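Local coordinates for (S)-ureidoglycine aminohydrolase (Escherichia coli, PDB 1RC6), which catalyses the deamination of (S)-ureidoglycine to (S)-ureidoglycolate and ammonia in allantoin degradation, using manganese as cofactor, at residues V64-N69 against M117-A122; G80-L85 against R134-V139; A94-K99 against G107-P112; F101-G106 against L146-A151; I166-L171 against M181-F186. All coordinates share one frame; numbering follows the deposited sequence.

In the fold
Contacts 1 to 4 lie in the N-terminal cupin unit and contact 5 in the C-terminal one. Contacts 1, 3 and 4 each join a six-stranded sheet to a three-stranded sheet. Contact 2 lies within the larger sheet. Contacts 3 and 4 have centres about 9 Å apart. E82 OE1 bonds to Y110 OH at 2.6 Å, tying contact 2 to contact 3. F84 CE2 meets M181 CG at 3.5 Å, bringing contact 2 against contact 5. Contact 1 touches contacts 2 and 3 but lies about 24 Å from contact 5, centre to centre. By similarity, manganese and substrate bind in the C-terminal unit. Contact 5 borders that site, the side chains of H182 and K253 being about 3 Å apart (nearest atoms).

Contact 1. Residues V64-N69 against M117-A122; sequences VTLHQN and MTFVNA
This contact closes one end of the N-terminal cupin barrel, where an edge strand of the small sheet approaches a strand of the large one. The axes of strands 64-67 and 118-121 come within 6.9 Å, their directions 59° apart, so no ladder forms between them. N121 makes the largest contribution. Its CG is anti to the backbone N (chi1 -164°), which sends the amide toward the corner after H67. ND2 donates to H67 O at 3.0 Å in a fairly straight bond (161°). The carbonyl lies in the amide plane of N121, but ND2 stands above the carbonyl plane of H67. ND2 also bonds to E125 O, while OD1 accepts from S127 OG and Q123 N. An alanine here would probably loosen the corner, since all of these amide bonds would be lost. N121 CB packs on L66 CB at 3.9 Å. L66 CD2 comes to the edge of the F119 ring, 4.3 Å from CE2. Next to N121, V120 CG1 rests against N69 CA at 4.0 Å. Strand 60-67 runs between strands 46-49 and 127-135, and strand 118-121 pairs with strand 91-96.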
# COMPACT_ATOMS: atom_id res chain seq x y z
N VAL A 64 -9.09 2.98 1.45
CA VAL A 64 -10.42 3.45 1.13
C VAL A 64 -11.43 2.33 1.05
O VAL A 64 -11.28 1.39 0.27
CB VAL A 64 -10.42 4.20 -0.23
CG1 VAL A 64 -11.76 4.87 -0.46
CG2 VAL A 64 -9.29 5.22 -0.28
N THR A 65 -12.48 2.42 1.87
CA THR A 65 -13.51 1.40 1.79
C THR A 65 -14.63 2.01 0.93
O THR A 65 -15.18 3.08 1.23
CB THR A 65 -14.06 0.99 3.18
OG1 THR A 65 -15.01 1.96 3.61
CG2 THR A 65 -12.93 0.90 4.19
N LEU A 66 -14.94 1.30 -0.15
CA LEU A 66 -15.96 1.74 -1.09
C LEU A 66 -17.33 1.21 -0.75
O LEU A 66 -17.53 -0.00 -0.61
CB LEU A 66 -15.59 1.28 -2.49
CG LEU A 66 -14.14 1.64 -2.85
CD1 LEU A 66 -13.70 0.81 -4.04
CD2 LEU A 66 -14.02 3.16 -3.12
N HIS A 67 -18.29 2.11 -0.60
CA HIS A 67 -19.65 1.70 -0.35
C HIS A 67 -20.31 1.54 -1.72
O HIS A 67 -19.61 1.55 -2.75
CB HIS A 67 -20.35 2.76 0.51
CG HIS A 67 -19.79 2.84 1.90
ND1 HIS A 67 -19.24 4.00 2.41
CD2 HIS A 67 -19.61 1.89 2.84
CE1 HIS A 67 -18.74 3.75 3.61
NE2 HIS A 67 -18.95 2.48 3.89
N GLN A 68 -21.63 1.37 -1.77
CA GLN A 68 -22.29 1.22 -3.05
C GLN A 68 -22.04 2.45 -3.91
O GLN A 68 -22.37 3.57 -3.52
CB GLN A 68 -23.78 1.02 -2.84
CG GLN A 68 -24.08 -0.09 -1.88
CD GLN A 68 -25.55 -0.35 -1.72
OE1 GLN A 68 -26.38 0.56 -1.83
NE2 GLN A 68 -25.89 -1.60 -1.44
N ASN A 69 -21.45 2.23 -5.08
CA ASN A 69 -21.13 3.30 -6.01
C ASN A 69 -20.00 4.17 -5.50
O ASN A 69 -19.80 5.29 -5.98
CB ASN A 69 -22.35 4.17 -6.29
CG ASN A 69 -23.40 3.43 -7.07
OD1 ASN A 69 -24.26 2.76 -6.50
ND2 ASN A 69 -23.33 3.53 -8.40
N MET A 117 -6.64 7.73 -13.20
CA MET A 117 -7.30 6.47 -12.91
C MET A 117 -8.66 6.74 -12.29
O MET A 117 -8.83 7.71 -11.54
CB MET A 117 -6.44 5.67 -11.94
CG MET A 117 -7.15 4.56 -11.20
SD MET A 117 -6.24 3.98 -9.72
CE MET A 117 -4.65 3.45 -10.45
N THR A 118 -9.65 5.92 -12.62
CA THR A 118 -10.97 6.07 -12.03
C THR A 118 -11.35 4.69 -11.56
O THR A 118 -10.86 3.69 -12.09
CB THR A 118 -12.03 6.58 -13.02
OG1 THR A 118 -11.97 5.82 -14.23
CG2 THR A 118 -11.80 8.06 -13.32
N PHE A 119 -12.20 4.61 -10.55
CA PHE A 119 -12.59 3.32 -10.03
C PHE A 119 -13.86 3.44 -9.24
O PHE A 119 -14.15 4.48 -8.67
CB PHE A 119 -11.49 2.73 -9.15
CG PHE A 119 -10.99 3.68 -8.12
CD1 PHE A 119 -9.80 4.38 -8.32
CD2 PHE A 119 -11.73 3.93 -6.97
CE1 PHE A 119 -9.36 5.33 -7.39
CE2 PHE A 119 -11.31 4.87 -6.03
CZ PHE A 119 -10.12 5.57 -6.24
N VAL A 120 -14.62 2.36 -9.22
CA VAL A 120 -15.87 2.34 -8.53
C VAL A 120 -16.14 0.95 -8.04
O VAL A 120 -15.69 -0.04 -8.63
CB VAL A 120 -17.04 2.76 -9.44
CG1 VAL A 120 -18.37 2.50 -8.76
CG2 VAL A 120 -16.93 4.23 -9.75
N ASN A 121 -16.88 0.88 -6.95
CA ASN A 121 -17.25 -0.39 -6.39
C ASN A 121 -18.09 -1.08 -7.45
O ASN A 121 -18.97 -0.47 -8.06
CB ASN A 121 -18.08 -0.17 -5.14
CG ASN A 121 -18.18 -1.40 -4.33
OD1 ASN A 121 -17.85 -2.49 -4.78
ND2 ASN A 121 -18.65 -1.26 -3.10
N ALA A 122 -17.82 -2.37 -7.66
CA ALA A 122 -18.55 -3.12 -8.67
C ALA A 122 -19.54 -4.09 -8.05
O ALA A 122 -20.20 -4.85 -8.77
CB ALA A 122 -17.57 -3.87 -9.56

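Contact 2. Residues G80-L85 against R134-V139; sequences GIETFL and RRYVPV
From E82 CB, on the same face of the sheet as R134, CG turns to sit between the backbone N and the carbonyl carbon (chi1 60°), and the chain then runs extended. CG packs beside R134 CG at 3.6 Å, the two side chains pointing the same way. CD comes to the edge of the Y136 ring, 3.7 Å from CD2, with carboxylate and ring planes nearly perpendicular (83°). OE2 lies alongside the aliphatic part of R134, 3.3 Å from its CD. It stays 4.0 Å from R134 NE, too far for a salt bridge. The guanidinium bonds instead to Y132 OH and S58 OG. OE1 is hydrogen-bonded to Y110 OH, while OE2 is close to D178 OD1. Two acidic groups so near each other may raise the proton affinity of one of them.

The backbones of the two strands are paired. E82 N donates to R134 O at 3.0 Å and R134 N to E82 O at 3.2 Å, both nearly along the C=O axis. I81 and R135 form the next, non-hydrogen-bonded pair. Beyond it, Y136 N reaches G80 O at 3.0 Å. This is an antiparallel ladder at the end of two neighbouring strands of the N-terminal cupin sheet. The R134 side chain is about 8 Å from that of K253, a substrate-binding residue by similarity in the C-terminal cupin unit.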
# COMPACT_ATOMS: atom_id res chain seq x y z
N GLY A 80 2.70 14.19 -13.93
CA GLY A 80 3.95 13.79 -13.31
C GLY A 80 3.75 12.93 -12.08
O GLY A 80 4.69 12.69 -11.32
N ILE A 81 2.54 12.44 -11.89
CA ILE A 81 2.20 11.62 -10.73
C ILE A 81 1.85 10.20 -11.14
O ILE A 81 0.98 10.01 -11.99
CB ILE A 81 1.02 12.25 -9.99
CG1 ILE A 81 1.48 13.54 -9.31
CG2 ILE A 81 0.42 11.26 -9.00
CD1 ILE A 81 0.38 14.29 -8.63
N GLU A 82 2.52 9.22 -10.55
CA GLU A 82 2.22 7.81 -10.84
C GLU A 82 1.37 7.27 -9.69
O GLU A 82 1.50 7.71 -8.54
CB GLU A 82 3.52 7.00 -11.01
CG GLU A 82 4.42 6.97 -9.79
CD GLU A 82 5.78 6.32 -10.07
OE1 GLU A 82 5.84 5.34 -10.86
OE2 GLU A 82 6.79 6.77 -9.49
N THR A 83 0.48 6.32 -9.98
CA THR A 83 -0.39 5.78 -8.95
C THR A 83 -0.46 4.28 -8.96
O THR A 83 -0.07 3.64 -9.93
CB THR A 83 -1.83 6.30 -9.09
OG1 THR A 83 -2.37 5.85 -10.33
CG2 THR A 83 -1.84 7.82 -9.05
N PHE A 84 -0.97 3.71 -7.87
CA PHE A 84 -1.09 2.27 -7.74
C PHE A 84 -2.29 1.93 -6.86
O PHE A 84 -2.46 2.51 -5.79
CB PHE A 84 0.19 1.69 -7.12
CG PHE A 84 0.11 0.24 -6.77
CD1 PHE A 84 -0.43 -0.16 -5.56
CD2 PHE A 84 0.55 -0.74 -7.67
CE1 PHE A 84 -0.54 -1.52 -5.24
CE2 PHE A 84 0.45 -2.10 -7.36
CZ PHE A 84 -0.09 -2.49 -6.15
N LEU A 85 -3.10 0.99 -7.31
CA LEU A 85 -4.28 0.59 -6.56
C LEU A 85 -4.25 -0.92 -6.30
O LEU A 85 -3.85 -1.69 -7.16
CB LEU A 85 -5.55 0.96 -7.34
CG LEU A 85 -6.92 0.56 -6.77
CD1 LEU A 85 -8.03 1.32 -7.48
CD2 LEU A 85 -7.12 -0.93 -6.89
N ARG A 134 2.87 8.90 -5.94
CA ARG A 134 4.14 9.58 -5.70
C ARG A 134 4.50 10.35 -6.97
O ARG A 134 3.90 10.14 -8.02
CB ARG A 134 5.27 8.59 -5.39
CG ARG A 134 5.75 7.79 -6.57
CD ARG A 134 6.88 6.85 -6.21
NE ARG A 134 8.08 7.56 -5.76
CZ ARG A 134 8.52 7.54 -4.50
NH1 ARG A 134 7.86 6.86 -3.57
NH2 ARG A 134 9.61 8.23 -4.17
N ARG A 135 5.45 11.26 -6.85
CA ARG A 135 5.87 12.04 -8.00
C ARG A 135 6.95 11.24 -8.74
O ARG A 135 8.04 11.00 -8.22
CB ARG A 135 6.39 13.41 -7.55
CG ARG A 135 6.76 14.35 -8.68
CD ARG A 135 6.38 15.78 -8.33
NE ARG A 135 6.97 16.25 -7.08
CZ ARG A 135 6.72 17.42 -6.51
NH1 ARG A 135 5.87 18.27 -7.08
NH2 ARG A 135 7.30 17.76 -5.37
N TYR A 136 6.62 10.81 -9.94
CA TYR A 136 7.53 10.02 -10.75
C TYR A 136 8.84 10.71 -11.16
O TYR A 136 8.86 11.90 -11.46
CB TYR A 136 6.81 9.54 -12.00
CG TYR A 136 7.71 8.79 -12.95
CD1 TYR A 136 8.25 9.42 -14.07
CD2 TYR A 136 8.04 7.46 -12.72
CE1 TYR A 136 9.11 8.74 -14.93
CE2 TYR A 136 8.90 6.77 -13.57
CZ TYR A 136 9.43 7.41 -14.67
OH TYR A 136 10.27 6.72 -15.52
N VAL A 137 9.93 9.94 -11.16
CA VAL A 137 11.22 10.50 -11.54
C VAL A 137 11.72 9.91 -12.85
O VAL A 137 12.16 8.76 -12.93
CB VAL A 137 12.27 10.27 -10.47
CG1 VAL A 137 13.62 10.74 -10.97
CG2 VAL A 137 11.89 11.02 -9.22
N PRO A 138 11.66 10.72 -13.92
CA PRO A 138 12.10 10.29 -15.25
C PRO A 138 13.60 10.17 -15.36
O PRO A 138 14.34 10.85 -14.66
CB PRO A 138 11.53 11.38 -16.15
CG PRO A 138 11.64 12.60 -15.29
CD PRO A 138 11.14 12.10 -13.95
N VAL A 139 14.02 9.28 -16.25
CA VAL A 139 15.43 9.04 -16.51
C VAL A 139 15.60 8.93 -18.03
O VAL A 139 14.72 8.41 -18.72
CB VAL A 139 15.89 7.72 -15.84
CG1 VAL A 139 15.15 6.55 -16.45
CG2 VAL A 139 17.38 7.53 -16.02

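Contact 3. Residues A94-K99 against G107-P112; sequences AKAEGK and GYLYCP
A96 sets its methyl against the sulfur of C111, with CB 3.5 Å from SG. The thiol reaches it because SG is anti to the carbonyl carbon (chi1 -71°). Two residues earlier A94 points the same way, and its CB meets L109 CD2 at 3.7 Å. L109 has CG anti to the backbone N (chi1 170°), which directs the side chain toward strand 94-96. The same CD2 also lies 4.4 Å from A96 CB, so one leucine methyl serves both alanines. These apolar side chains pack between two sheets of the cupin sandwich. Strand 94-96 belongs to the three-stranded sheet and strand 107-111 to the six-stranded one. Their axes pass 9.0 Å apart at 21°, facing each other without a backbone bond. Past the buried part, the chain reverses in a type I' turn from A96 to K99, closed by K99 N to A96 O at 2.8 Å. E97, in this turn, extends its side chain toward P112, tip to tip. Its OE2 stands 3.6 Å from P112 CG and is hydrogen-bonded to S115 OG. L146 packs on both E97 and L109, and M117 touches C111.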
# COMPACT_ATOMS: atom_id res chain seq x y z
N ALA A 94 -11.98 -0.56 -12.38
CA ALA A 94 -11.06 0.54 -12.57
C ALA A 94 -10.98 0.90 -14.04
O ALA A 94 -11.27 0.07 -14.91
CB ALA A 94 -9.68 0.15 -12.06
N LYS A 95 -10.58 2.13 -14.30
CA LYS A 95 -10.45 2.60 -15.66
C LYS A 95 -9.26 3.53 -15.81
O LYS A 95 -9.05 4.42 -15.00
CB LYS A 95 -11.73 3.30 -16.11
CG LYS A 95 -12.93 2.37 -16.23
CD LYS A 95 -14.14 3.07 -16.83
CE LYS A 95 -15.24 2.06 -17.16
NZ LYS A 95 -16.32 2.67 -17.97
N ALA A 96 -8.48 3.30 -16.87
CA ALA A 96 -7.30 4.11 -17.17
C ALA A 96 -6.83 3.83 -18.59
O ALA A 96 -7.04 2.73 -19.12
CB ALA A 96 -6.17 3.81 -16.18
N GLU A 97 -6.21 4.83 -19.20
CA GLU A 97 -5.70 4.73 -20.55
C GLU A 97 -6.71 4.05 -21.49
O GLU A 97 -6.37 3.15 -22.26
CB GLU A 97 -4.37 3.97 -20.55
CG GLU A 97 -3.32 4.62 -19.65
CD GLU A 97 -1.92 4.13 -19.91
OE1 GLU A 97 -1.73 2.92 -20.13
OE2 GLU A 97 -0.99 4.95 -19.89
N GLY A 98 -7.96 4.50 -21.39
CA GLY A 98 -9.01 3.96 -22.23
C GLY A 98 -9.43 2.53 -22.00
O GLY A 98 -10.36 2.07 -22.66
N LYS A 99 -8.78 1.81 -21.10
CA LYS A 99 -9.17 0.42 -20.87
C LYS A 99 -10.02 0.30 -19.62
O LYS A 99 -10.22 1.28 -18.90
CB LYS A 99 -7.94 -0.47 -20.75
CG LYS A 99 -6.92 -0.27 -21.85
CD LYS A 99 -5.68 -1.09 -21.57
CE LYS A 99 -4.48 -0.57 -22.33
NZ LYS A 99 -3.23 -1.29 -21.91
N GLY A 107 -6.56 -7.99 -6.96
CA GLY A 107 -6.42 -7.30 -8.22
C GLY A 107 -5.68 -5.99 -8.02
O GLY A 107 -5.88 -5.32 -7.01
N TYR A 108 -4.80 -5.63 -8.95
CA TYR A 108 -4.05 -4.40 -8.83
C TYR A 108 -3.96 -3.65 -10.14
O TYR A 108 -4.14 -4.23 -11.22
CB TYR A 108 -2.64 -4.68 -8.31
CG TYR A 108 -1.73 -5.40 -9.29
CD1 TYR A 108 -1.76 -6.78 -9.44
CD2 TYR A 108 -0.79 -4.68 -10.04
CE1 TYR A 108 -0.88 -7.44 -10.31
CE2 TYR A 108 0.10 -5.32 -10.89
CZ TYR A 108 0.05 -6.71 -11.02
OH TYR A 108 0.95 -7.33 -11.86
N LEU A 109 -3.68 -2.35 -10.04
CA LEU A 109 -3.54 -1.50 -11.21
C LEU A 109 -2.54 -0.37 -10.99
O LEU A 109 -2.69 0.45 -10.08
CB LEU A 109 -4.88 -0.88 -11.60
CG LEU A 109 -4.75 0.21 -12.67
CD1 LEU A 109 -4.21 -0.39 -13.95
CD2 LEU A 109 -6.10 0.85 -12.92
N TYR A 110 -1.51 -0.34 -11.83
CA TYR A 110 -0.50 0.71 -11.78
C TYR A 110 -0.69 1.64 -12.98
O TYR A 110 -0.97 1.18 -14.09
CB TYR A 110 0.92 0.13 -11.83
CG TYR A 110 1.97 1.19 -12.10
CD1 TYR A 110 2.23 1.62 -13.39
CD2 TYR A 110 2.62 1.86 -11.05
CE1 TYR A 110 3.09 2.70 -13.64
CE2 TYR A 110 3.48 2.92 -11.29
CZ TYR A 110 3.70 3.34 -12.59
OH TYR A 110 4.51 4.42 -12.84
N CYS A 111 -0.55 2.93 -12.76
CA CYS A 111 -0.69 3.90 -13.84
C CYS A 111 0.54 4.81 -13.92
O CYS A 111 0.92 5.43 -12.93
CB CYS A 111 -1.92 4.79 -13.64
SG CYS A 111 -3.50 3.97 -13.90
N PRO A 112 1.17 4.89 -15.10
CA PRO A 112 2.34 5.76 -15.24
C PRO A 112 1.86 7.18 -15.07
O PRO A 112 0.67 7.44 -15.03
CB PRO A 112 2.81 5.47 -16.66
CG PRO A 112 1.52 5.17 -17.38
CD PRO A 112 0.83 4.25 -16.39

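Contact 4. Residues F101-G106 against L146-A151; sequences FALSEG and LVSGNA
The two strands splay apart, close at the G106 end and wide at the F101 end. At the close end the CA atoms of G106 and A151 are 4.9 Å apart. N150 has CG anti to the backbone N (chi1 -163°), and this carries its amide over the turn at E105 and G106. ND2 donates to E105 O at 2.8 Å, with the acceptor in the amide plane but the donor above the carbonyl plane. OD1 is taken by S152 N. A151 N donates to G106 O, also at 2.8 Å, and N150 CA brings a CA-H contact to the same oxygen. G106 is buried under these groups. A CB on it would point at N150 and collide with OD1, and its positive phi (81°) would also press a CB on the preceding carbonyl. A leucine in place of the asparagine would probably loosen this turn, because the side-chain bonds to E105 O and S152 N would both go.

The wide end has side-chain packing but no bond across. F101 and S148 CA atoms are 7.9 Å apart. S148 CB lies 3.6 Å from F101 CE2, while its OG bonds to Y108 O. F101 and L146 meet tip to tip, CZ to CD1 at 3.9 Å. L103 CD2 reaches toward S148 OG at 4.0 Å. F101, L146 and S148 are all partly exposed. Such divergence, strand 101-104 against strand 147-150 at 41°, is that of two facing sheets of a cupin beta sandwich, held at one end by the bonds of N150 and A151 to the turn.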
# COMPACT_ATOMS: atom_id res chain seq x y z
N PHE A 101 -10.81 -2.47 -16.20
CA PHE A 101 -10.34 -3.64 -15.49
C PHE A 101 -11.32 -4.05 -14.40
O PHE A 101 -11.76 -3.22 -13.61
CB PHE A 101 -8.97 -3.38 -14.88
CG PHE A 101 -7.97 -2.79 -15.85
CD1 PHE A 101 -7.97 -1.43 -16.12
CD2 PHE A 101 -7.05 -3.60 -16.50
CE1 PHE A 101 -7.06 -0.88 -17.03
CE2 PHE A 101 -6.15 -3.08 -17.41
CZ PHE A 101 -6.15 -1.71 -17.68
N ALA A 102 -11.66 -5.33 -14.38
CA ALA A 102 -12.57 -5.86 -13.38
C ALA A 102 -11.66 -6.47 -12.33
O ALA A 102 -11.19 -7.60 -12.48
CB ALA A 102 -13.49 -6.92 -13.99
N LEU A 103 -11.42 -5.71 -11.27
CA LEU A 103 -10.53 -6.18 -10.22
C LEU A 103 -11.25 -6.83 -9.04
O LEU A 103 -12.20 -6.28 -8.48
CB LEU A 103 -9.68 -5.01 -9.73
CG LEU A 103 -8.90 -4.31 -10.85
CD1 LEU A 103 -8.20 -3.07 -10.30
CD2 LEU A 103 -7.91 -5.26 -11.48
N SER A 104 -10.77 -8.01 -8.68
CA SER A 104 -11.33 -8.75 -7.56
C SER A 104 -10.23 -8.73 -6.50
O SER A 104 -9.19 -8.10 -6.70
CB SER A 104 -11.61 -10.20 -7.97
OG SER A 104 -10.39 -10.92 -8.13
N GLU A 105 -10.44 -9.41 -5.38
CA GLU A 105 -9.42 -9.41 -4.35
C GLU A 105 -8.06 -9.72 -4.96
O GLU A 105 -7.93 -10.58 -5.82
CB GLU A 105 -9.73 -10.44 -3.27
CG GLU A 105 -8.65 -10.49 -2.22
CD GLU A 105 -8.94 -11.48 -1.13
OE1 GLU A 105 -9.99 -11.34 -0.47
OE2 GLU A 105 -8.11 -12.40 -0.93
N GLY A 106 -7.04 -9.00 -4.51
CA GLY A 106 -5.71 -9.22 -5.05
C GLY A 106 -5.50 -8.53 -6.38
O GLY A 106 -4.38 -8.47 -6.88
N LEU A 146 1.41 1.29 -17.94
CA LEU A 146 0.28 0.71 -17.25
C LEU A 146 0.50 -0.77 -17.01
O LEU A 146 0.92 -1.49 -17.91
CB LEU A 146 -0.99 0.94 -18.09
CG LEU A 146 -2.38 0.30 -17.90
CD1 LEU A 146 -2.37 -0.87 -16.94
CD2 LEU A 146 -3.33 1.37 -17.44
N VAL A 147 0.24 -1.22 -15.79
CA VAL A 147 0.37 -2.62 -15.45
C VAL A 147 -0.85 -2.98 -14.61
O VAL A 147 -1.25 -2.20 -13.75
CB VAL A 147 1.64 -2.91 -14.64
CG1 VAL A 147 1.71 -4.39 -14.31
CG2 VAL A 147 2.85 -2.49 -15.43
N SER A 148 -1.43 -4.14 -14.87
CA SER A 148 -2.60 -4.57 -14.12
C SER A 148 -2.68 -6.10 -14.07
O SER A 148 -2.19 -6.78 -14.96
CB SER A 148 -3.86 -3.99 -14.77
OG SER A 148 -5.01 -4.32 -14.01
N GLY A 149 -3.27 -6.63 -13.01
CA GLY A 149 -3.39 -8.07 -12.88
C GLY A 149 -3.89 -8.45 -11.50
O GLY A 149 -4.52 -7.64 -10.81
N ASN A 150 -3.64 -9.69 -11.09
CA ASN A 150 -4.06 -10.12 -9.78
C ASN A 150 -2.87 -10.74 -9.11
O ASN A 150 -2.00 -11.31 -9.77
CB ASN A 150 -5.20 -11.14 -9.88
CG ASN A 150 -5.95 -11.31 -8.55
OD1 ASN A 150 -5.40 -11.85 -7.58
ND2 ASN A 150 -7.20 -10.83 -8.51
N ALA A 151 -2.80 -10.63 -7.79
CA ALA A 151 -1.68 -11.19 -7.05
C ALA A 151 -1.60 -12.68 -7.36
O ALA A 151 -0.51 -13.22 -7.57
CB ALA A 151 -1.87 -10.96 -5.56

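Contact 5. Residues I166-L171 against M181-F186; sequences ILLDFL and MHILSF
Strands 166-169 and 179-186 form a beta hairpin at the edge of the large C-terminal cupin sheet. They run antiparallel, and the axes of 166-169 and 181-186 approach to 4.9 Å. On one face L168 and I183 lie side by side, pointing the same way, with their CB atoms 4.1 Å apart. F170 crosses I183 obliquely and presents its ring edge, CZ meeting I183 CD1 at 3.4 Å. The same ring makes an edge-to-face stack with Y108 of the N-terminal cupin unit, so the hairpin end joins the two halves of the chain. On the opposite face L167 crosses H182 obliquely, its CD1 4.0 Å from H182 CB. D169 also crosses H182, its carboxylate plane almost perpendicular to the imidazole (89°). H182 further meets the ring of Y251 and touches K253, and L184 touches Y249. By similarity K253 and Y249 bind substrate, so this face probably borders the substrate pocket. The backbone pairing is uneven. S185 N donates to I166 O at 3.2 Å, but the bonds between L168 and I183 are weak. At the turn end F170 N donates to M181 O at 3.0 Å, nearly along the C=O axis, and that oxygen also lies at the F170 ring edge, 3.2 Å from CD2.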
# COMPACT_ATOMS: atom_id res chain seq x y z
N ILE A 166 7.03 -15.98 1.21
CA ILE A 166 6.75 -15.81 -0.20
C ILE A 166 6.84 -14.32 -0.53
O ILE A 166 6.13 -13.51 0.07
CB ILE A 166 5.33 -16.28 -0.57
CG1 ILE A 166 5.16 -17.78 -0.33
CG2 ILE A 166 5.03 -15.93 -2.02
CD1 ILE A 166 3.75 -18.28 -0.65
N LEU A 167 7.71 -13.96 -1.46
CA LEU A 167 7.83 -12.56 -1.85
C LEU A 167 7.11 -12.39 -3.18
O LEU A 167 7.16 -13.27 -4.03
CB LEU A 167 9.29 -12.16 -2.04
CG LEU A 167 9.39 -10.74 -2.61
CD1 LEU A 167 8.74 -9.77 -1.63
CD2 LEU A 167 10.84 -10.36 -2.85
N LEU A 168 6.41 -11.27 -3.33
CA LEU A 168 5.75 -10.98 -4.59
C LEU A 168 6.21 -9.62 -5.10
O LEU A 168 6.34 -8.67 -4.32
CB LEU A 168 4.23 -10.96 -4.43
CG LEU A 168 3.58 -12.20 -3.83
CD1 LEU A 168 2.08 -12.17 -4.13
CD2 LEU A 168 4.21 -13.46 -4.41
N ASP A 169 6.49 -9.54 -6.40
CA ASP A 169 6.90 -8.29 -7.01
C ASP A 169 5.77 -7.91 -7.97
O ASP A 169 5.47 -8.64 -8.91
CB ASP A 169 8.21 -8.46 -7.78
CG ASP A 169 9.36 -8.84 -6.87
OD1 ASP A 169 9.18 -8.80 -5.64
OD2 ASP A 169 10.45 -9.18 -7.40
N PHE A 170 5.15 -6.77 -7.70
CA PHE A 170 4.03 -6.30 -8.49
C PHE A 170 4.35 -5.60 -9.79
O PHE A 170 3.56 -5.64 -10.72
CB PHE A 170 3.19 -5.34 -7.65
CG PHE A 170 2.21 -6.02 -6.77
CD1 PHE A 170 0.92 -6.25 -7.21
CD2 PHE A 170 2.56 -6.44 -5.49
CE1 PHE A 170 -0.01 -6.88 -6.38
CE2 PHE A 170 1.64 -7.08 -4.66
CZ PHE A 170 0.35 -7.30 -5.11
N LEU A 171 5.51 -4.96 -9.85
CA LEU A 171 5.88 -4.19 -11.02
C LEU A 171 7.15 -4.64 -11.70
O LEU A 171 7.94 -5.37 -11.13
CB LEU A 171 6.00 -2.71 -10.63
CG LEU A 171 4.76 -1.80 -10.65
CD1 LEU A 171 3.49 -2.57 -10.33
CD2 LEU A 171 4.97 -0.66 -9.67
N MET A 181 5.85 -2.39 -5.69
CA MET A 181 4.98 -2.76 -4.58
C MET A 181 5.25 -4.24 -4.32
O MET A 181 5.43 -5.02 -5.27
CB MET A 181 3.50 -2.56 -4.94
CG MET A 181 3.04 -1.12 -5.16
SD MET A 181 2.98 -0.06 -3.67
CE MET A 181 2.56 -1.25 -2.44
N HIS A 182 5.29 -4.64 -3.06
CA HIS A 182 5.54 -6.04 -2.75
C HIS A 182 4.56 -6.54 -1.70
O HIS A 182 3.99 -5.76 -0.94
CB HIS A 182 6.96 -6.24 -2.21
CG HIS A 182 8.04 -5.77 -3.13
ND1 HIS A 182 8.47 -4.46 -3.15
CD2 HIS A 182 8.78 -6.43 -4.04
CE1 HIS A 182 9.43 -4.34 -4.05
NE2 HIS A 182 9.64 -5.52 -4.60
N ILE A 183 4.38 -7.85 -1.66
CA ILE A 183 3.53 -8.48 -0.66
C ILE A 183 4.37 -9.60 -0.04
O ILE A 183 4.95 -10.40 -0.77
CB ILE A 183 2.28 -9.12 -1.28
CG1 ILE A 183 1.16 -8.09 -1.40
CG2 ILE A 183 1.83 -10.31 -0.43
CD1 ILE A 183 -0.15 -8.64 -1.98
N LEU A 184 4.46 -9.62 1.28
CA LEU A 184 5.21 -10.66 1.99
C LEU A 184 4.21 -11.52 2.75
O LEU A 184 3.29 -11.00 3.39
CB LEU A 184 6.21 -10.04 2.97
CG LEU A 184 7.67 -10.06 2.51
CD1 LEU A 184 8.54 -9.27 3.48
CD2 LEU A 184 8.15 -11.49 2.41
N SER A 185 4.37 -12.84 2.66
CA SER A 185 3.45 -13.75 3.34
C SER A 185 4.24 -14.72 4.23
O SER A 185 5.34 -15.12 3.87
CB SER A 185 2.63 -14.53 2.31
OG SER A 185 1.42 -15.03 2.87
N PHE A 186 3.67 -15.06 5.39
CA PHE A 186 4.30 -15.99 6.33
C PHE A 186 3.29 -17.02 6.81
O PHE A 186 2.36 -16.68 7.56
CB PHE A 186 4.85 -15.27 7.56
CG PHE A 186 6.00 -14.36 7.28
CD1 PHE A 186 5.81 -13.14 6.64
CD2 PHE A 186 7.28 -14.72 7.68
CE1 PHE A 186 6.89 -12.27 6.40
CE2 PHE A 186 8.37 -13.86 7.45
CZ PHE A 186 8.17 -12.64 6.81